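Local atomic coordinates of biotin protein ligase-like protein of unknown function (PDB entry 3BFM), a protein that is of unknown function but resembles biotin protein ligases and belongs to the biotin/lipoate protein ligase family. Residues V87-I99 and W186-E199. Residues are numbered along the deposited sequence; the frame is centred on the assembly and turned at random.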
loop_
_atom_site.group_PDB
_atom_site.type_symbol
_atom_site.label_atom_id
_atom_site.label_comp_id
_atom_site.label_asym_id
_atom_site.label_seq_id
_atom_site.Cartn_x
_atom_site.Cartn_y
_atom_site.Cartn_z
ATOM N N VAL A 87 3.465 13.572 -27.742
ATOM C CA VAL A 87 3.639 12.105 -27.712
ATOM C C VAL A 87 2.328 11.411 -27.363
ATOM O O VAL A 87 1.786 11.648 -26.301
ATOM C CB VAL A 87 4.703 11.653 -26.709
ATOM C CG1 VAL A 87 4.783 10.110 -26.692
ATOM C CG2 VAL A 87 6.045 12.251 -27.080
ATOM N N ALA A 88 1.804 10.602 -28.282
ATOM C CA ALA A 88 0.531 9.903 -28.060
ATOM C C ALA A 88 0.782 8.473 -27.555
ATOM O O ALA A 88 1.525 7.712 -28.156
ATOM C CB ALA A 88 -0.286 9.854 -29.346
ATOM N N VAL A 89 0.138 8.114 -26.454
ATOM C CA VAL A 89 0.186 6.731 -25.985
ATOM C C VAL A 89 -1.183 6.064 -26.219
ATOM O O VAL A 89 -2.220 6.617 -25.851
ATOM C CB VAL A 89 0.612 6.686 -24.514
ATOM C CG1 VAL A 89 0.682 5.286 -24.046
ATOM C CG2 VAL A 89 1.998 7.373 -24.359
ATOM N N HIS A 90 -1.187 4.892 -26.858
ATOM C CA HIS A 90 -2.393 4.071 -26.927
ATOM C C HIS A 90 -2.161 2.675 -26.363
ATOM O O HIS A 90 -1.034 2.149 -26.372
ATOM C CB HIS A 90 -2.881 3.957 -28.371
ATOM C CG HIS A 90 -3.370 5.250 -28.940
ATOM N ND1 HIS A 90 -2.656 5.964 -29.883
ATOM C CD2 HIS A 90 -4.486 5.972 -28.684
ATOM C CE1 HIS A 90 -3.321 7.061 -30.196
ATOM N NE2 HIS A 90 -4.435 7.092 -29.481
ATOM N N LEU A 91 -3.241 2.078 -25.889
ATOM C CA LEU A 91 -3.225 0.790 -25.223
ATOM C C LEU A 91 -3.929 -0.264 -26.050
ATOM O O LEU A 91 -5.100 -0.105 -26.401
ATOM C CB LEU A 91 -3.912 0.906 -23.855
ATOM C CG LEU A 91 -3.399 1.954 -22.856
ATOM C CD1 LEU A 91 -4.364 2.053 -21.623
ATOM C CD2 LEU A 91 -1.933 1.651 -22.444
ATOM N N ASP A 92 -3.239 -1.346 -26.369
ATOM C CA ASP A 92 -3.909 -2.467 -26.990
ATOM C C ASP A 92 -4.663 -3.311 -25.939
ATOM O O ASP A 92 -4.264 -3.460 -24.764
ATOM C CB ASP A 92 -2.907 -3.320 -27.766
ATOM C CG ASP A 92 -3.559 -4.286 -28.734
ATOM O OD1 ASP A 92 -4.358 -5.142 -28.285
ATOM O OD2 ASP A 92 -3.224 -4.201 -29.952
ATOM N N TRP A 93 -5.766 -3.916 -26.383
ATOM C CA TRP A 93 -6.560 -4.763 -25.508
ATOM C C TRP A 93 -5.703 -5.873 -24.877
ATOM O O TRP A 93 -5.885 -6.232 -23.702
ATOM C CB TRP A 93 -7.697 -5.371 -26.339
ATOM C CG TRP A 93 -8.538 -6.319 -25.613
ATOM C CD1 TRP A 93 -9.563 -6.041 -24.784
ATOM C CD2 TRP A 93 -8.425 -7.740 -25.659
ATOM N NE1 TRP A 93 -10.091 -7.201 -24.282
ATOM C CE2 TRP A 93 -9.398 -8.266 -24.793
ATOM C CE3 TRP A 93 -7.567 -8.608 -26.308
ATOM C CZ2 TRP A 93 -9.561 -9.634 -24.606
ATOM C CZ3 TRP A 93 -7.710 -9.952 -26.118
ATOM C CH2 TRP A 93 -8.700 -10.459 -25.282
ATOM N N ASN A 94 -4.780 -6.399 -25.667
ATOM C CA ASN A 94 -3.889 -7.517 -25.247
ATOM C C ASN A 94 -2.710 -7.116 -24.396
ATOM O O ASN A 94 -1.910 -7.964 -24.006
ATOM C CB ASN A 94 -3.420 -8.351 -26.429
ATOM C CG ASN A 94 -2.451 -7.619 -27.367
ATOM O OD1 ASN A 94 -1.851 -6.578 -27.042
ATOM N ND2 ASN A 94 -2.356 -8.138 -28.586
ATOM N N GLY A 95 -2.604 -5.831 -24.107
ATOM C CA GLY A 95 -1.515 -5.332 -23.283
ATOM C C GLY A 95 -0.373 -4.649 -24.021
ATOM O O GLY A 95 0.472 -4.008 -23.372
ATOM N N ALA A 96 -0.304 -4.782 -25.336
ATOM C CA ALA A 96 0.712 -4.088 -26.102
ATOM C C ALA A 96 0.603 -2.580 -25.964
ATOM O O ALA A 96 -0.499 -2.013 -25.767
ATOM C CB ALA A 96 0.676 -4.497 -27.579
ATOM N N LEU A 97 1.751 -1.906 -25.992
ATOM C CA LEU A 97 1.741 -0.463 -25.880
ATOM C C LEU A 97 2.055 0.142 -27.234
ATOM O O LEU A 97 2.813 -0.440 -27.982
ATOM C CB LEU A 97 2.782 0.022 -24.822
ATOM C CG LEU A 97 2.509 -0.379 -23.377
ATOM C CD1 LEU A 97 3.715 -0.095 -22.392
ATOM C CD2 LEU A 97 1.251 0.321 -22.869
ATOM N N ARG A 98 1.494 1.308 -27.532
ATOM C CA ARG A 98 1.847 2.021 -28.741
ATOM C C ARG A 98 2.203 3.436 -28.422
ATOM O O ARG A 98 1.514 4.096 -27.653
ATOM C CB ARG A 98 0.706 2.021 -29.761
ATOM C CG ARG A 98 0.335 0.628 -30.267
ATOM C CD ARG A 98 -0.168 0.644 -31.694
ATOM N NE ARG A 98 -0.161 -0.730 -32.187
ATOM C CZ ARG A 98 0.525 -1.201 -33.229
ATOM N NH1 ARG A 98 1.232 -0.411 -34.039
ATOM N NH2 ARG A 98 0.440 -2.497 -33.512
ATOM N N ILE A 99 3.308 3.894 -29.005
ATOM C CA ILE A 99 3.742 5.274 -28.833
ATOM C C ILE A 99 3.829 5.877 -30.215
ATOM O O ILE A 99 4.475 5.301 -31.096
ATOM C CB ILE A 99 5.083 5.348 -28.038
ATOM C CG1 ILE A 99 4.828 4.796 -26.623
ATOM C CG2 ILE A 99 5.581 6.757 -27.971
ATOM C CD1 ILE A 99 6.059 4.788 -25.669
ATOM N N TRP A 186 -10.014 4.113 -20.143
ATOM C CA TRP A 186 -9.378 3.098 -20.984
ATOM C C TRP A 186 -9.887 3.163 -22.432
ATOM O O TRP A 186 -9.096 3.134 -23.390
ATOM C CB TRP A 186 -9.545 1.679 -20.404
ATOM C CG TRP A 186 -8.735 0.709 -21.148
ATOM C CD1 TRP A 186 -7.417 0.398 -20.931
ATOM C CD2 TRP A 186 -9.138 -0.038 -22.292
ATOM N NE1 TRP A 186 -6.973 -0.485 -21.888
ATOM C CE2 TRP A 186 -8.025 -0.790 -22.712
ATOM C CE3 TRP A 186 -10.350 -0.188 -22.971
ATOM C CZ2 TRP A 186 -8.071 -1.646 -23.781
ATOM C CZ3 TRP A 186 -10.393 -1.056 -24.070
ATOM C CH2 TRP A 186 -9.265 -1.776 -24.453
ATOM N N ARG A 187 -11.194 3.321 -22.595
ATOM C CA ARG A 187 -11.761 3.421 -23.945
ATOM C C ARG A 187 -11.143 4.565 -24.755
ATOM O O ARG A 187 -10.887 4.393 -25.941
ATOM C CB ARG A 187 -13.300 3.555 -23.888
ATOM C CG ARG A 187 -13.942 3.966 -25.201
ATOM C CD ARG A 187 -15.455 4.041 -25.096
ATOM N NE ARG A 187 -16.049 3.973 -26.435
ATOM C CZ ARG A 187 -16.403 2.851 -27.063
ATOM N NH1 ARG A 187 -16.255 1.656 -26.499
ATOM N NH2 ARG A 187 -16.934 2.921 -28.278
ATOM N N GLY A 188 -10.870 5.696 -24.119
ATOM C CA GLY A 188 -10.236 6.821 -24.792
ATOM C C GLY A 188 -8.829 6.564 -25.294
ATOM O O GLY A 188 -8.367 7.230 -26.219
ATOM N N LEU A 189 -8.141 5.608 -24.666
ATOM C CA LEU A 189 -6.777 5.230 -25.013
ATOM C C LEU A 189 -6.677 3.979 -25.848
ATOM O O LEU A 189 -5.582 3.632 -26.333
ATOM C CB LEU A 189 -5.986 5.028 -23.726
ATOM C CG LEU A 189 -5.942 6.250 -22.822
ATOM C CD1 LEU A 189 -5.261 5.882 -21.504
ATOM C CD2 LEU A 189 -5.228 7.419 -23.514
ATOM N N ALA A 190 -7.792 3.283 -26.041
ATOM C CA ALA A 190 -7.734 1.964 -26.654
ATOM C C ALA A 190 -7.257 2.084 -28.101
ATOM O O ALA A 190 -7.725 2.938 -28.841
ATOM C CB ALA A 190 -9.080 1.265 -26.601
ATOM N N HIS A 191 -6.330 1.217 -28.491
ATOM C CA HIS A 191 -5.869 1.145 -29.850
ATOM C C HIS A 191 -6.829 0.342 -30.703
ATOM O O HIS A 191 -7.092 -0.810 -30.397
ATOM C CB HIS A 191 -4.550 0.432 -29.898
ATOM C CG HIS A 191 -4.049 0.206 -31.276
ATOM N ND1 HIS A 191 -3.587 1.229 -32.073
ATOM C CD2 HIS A 191 -3.923 -0.929 -31.999
ATOM C CE1 HIS A 191 -3.197 0.734 -33.233
ATOM N NE2 HIS A 191 -3.386 -0.574 -33.215
ATOM N N GLY A 192 -7.286 0.932 -31.801
ATOM C CA GLY A 192 -7.954 0.178 -32.856
ATOM C C GLY A 192 -9.422 -0.093 -32.620
ATOM O O GLY A 192 -10.012 -0.981 -33.255
HETATM N N MSE A 193 -10.028 0.639 -31.708
HETATM C CA MSE A 193 -11.427 0.382 -31.478
HETATM C C MSE A 193 -12.242 0.930 -32.630
HETATM O O MSE A 193 -11.977 2.002 -33.158
HETATM C CB MSE A 193 -11.923 0.904 -30.160
HETATM C CG MSE A 193 -12.976 -0.067 -29.633
HETATM SE SE MSE A 193 -13.688 0.627 -28.158
HETATM C CE MSE A 193 -12.645 -0.223 -26.916
ATOM N N GLY A 194 -13.195 0.134 -33.067
ATOM C CA GLY A 194 -13.972 0.463 -34.230
ATOM C C GLY A 194 -13.326 -0.010 -35.502
ATOM O O GLY A 194 -13.916 0.168 -36.568
ATOM N N GLU A 195 -12.136 -0.617 -35.425
ATOM C CA GLU A 195 -11.402 -1.055 -36.606
ATOM C C GLU A 195 -11.285 -2.583 -36.719
ATOM O O GLU A 195 -11.595 -3.320 -35.790
ATOM C CB GLU A 195 -10.000 -0.429 -36.597
ATOM C CG GLU A 195 -9.959 1.100 -36.332
ATOM C CD GLU A 195 -10.555 1.954 -37.470
ATOM O OE1 GLU A 195 -10.897 1.416 -38.553
ATOM O OE2 GLU A 195 -10.684 3.186 -37.274
ATOM N N ALA A 196 -10.815 -3.055 -37.872
ATOM C CA ALA A 196 -10.620 -4.476 -38.101
ATOM C C ALA A 196 -9.613 -5.045 -37.123
ATOM O O ALA A 196 -8.674 -4.367 -36.725
ATOM C CB ALA A 196 -10.131 -4.709 -39.533
ATOM N N ARG A 197 -9.785 -6.303 -36.763
ATOM C CA ARG A 197 -8.951 -6.938 -35.745
ATOM C C ARG A 197 -9.008 -8.442 -35.916
ATOM O O ARG A 197 -10.057 -8.972 -36.250
ATOM C CB ARG A 197 -9.522 -6.568 -34.383
ATOM C CG ARG A 197 -8.861 -7.222 -33.201
ATOM C CD ARG A 197 -7.638 -6.457 -32.853
ATOM N NE ARG A 197 -6.853 -7.139 -31.832
ATOM C CZ ARG A 197 -6.139 -6.514 -30.904
ATOM N NH1 ARG A 197 -6.133 -5.184 -30.847
ATOM N NH2 ARG A 197 -5.453 -7.226 -30.020
ATOM N N THR A 198 -7.874 -9.112 -35.691
ATOM C CA THR A 198 -7.825 -10.565 -35.562
ATOM C C THR A 198 -7.385 -10.882 -34.140
ATOM O O THR A 198 -6.472 -10.264 -33.626
ATOM C CB THR A 198 -6.849 -11.190 -36.594
ATOM O OG1 THR A 198 -7.243 -10.798 -37.923
ATOM C CG2 THR A 198 -6.847 -12.727 -36.492
ATOM N N GLU A 199 -8.061 -11.814 -33.486
ATOM C CA GLU A 199 -7.764 -12.132 -32.099
ATOM C C GLU A 199 -8.233 -13.547 -31.823
ATOM O O GLU A 199 -9.312 -13.940 -32.280
ATOM C CB GLU A 199 -8.484 -11.154 -31.178
ATOM C CG GLU A 199 -8.120 -11.274 -29.712
ATOM C CD GLU A 199 -6.676 -10.892 -29.428
ATOM O OE1 GLU A 199 -6.242 -9.811 -29.879
ATOM O OE2 GLU A 199 -5.975 -11.677 -28.753
HETATM O O HOH W 1 -5.155 -2.734 -22.198
HETATM O O HOH W 2 -6.620 -3.070 -29.045
#
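Asp92 OD1 is held on its syn and its anti side. Arg197 NH2 comes to the syn lone pair of Asp92 OD1 at 2.9 Å, the oxygen lying in the guanidinium plane, while Asn94 N comes to the anti side of the same OD1 at 2.9 Å, closing an Asx turn at the head of the type I turn Asp92-Gly95. With CG of Asp92 anti to the backbone N (chi1 -165°), the acid extends to Arg197, whose NH2 also binds Glu199 OE1 at 2.7 Å, so one guanidinium nitrogen links two acids. Were Asp92 an alanine, Arg197 would probably keep Glu199 as its acid partner within the contact, and the turn would lose its side-chain acceptor. Glu199 in turn sets its carboxylate against Trp93 CZ3, their planes 61° apart.

Beside this network the backbones form a single bridge: Leu91 N donates to Leu189 O and His191 N to Leu91 O, both at 2.8 Å. Arg98 then lays its guanidinium nearly parallel to the His191 ring, planes 14° apart, with CD over the ring face, while NH1 bonds Gly101 O. On the apolar side Leu91 CD1 touches Trp186 CD1 at 3.5 Å and runs alongside Leu189.

One turn aspartate thus both shapes the edge hairpin 89-99 of the ligase-family region and ties it to C-terminal strand 196-199, beyond helix 179-189; helix 67-82 packs on Trp186 and Leu189, strands 205-209 and 215-218 on Trp93 and Arg197.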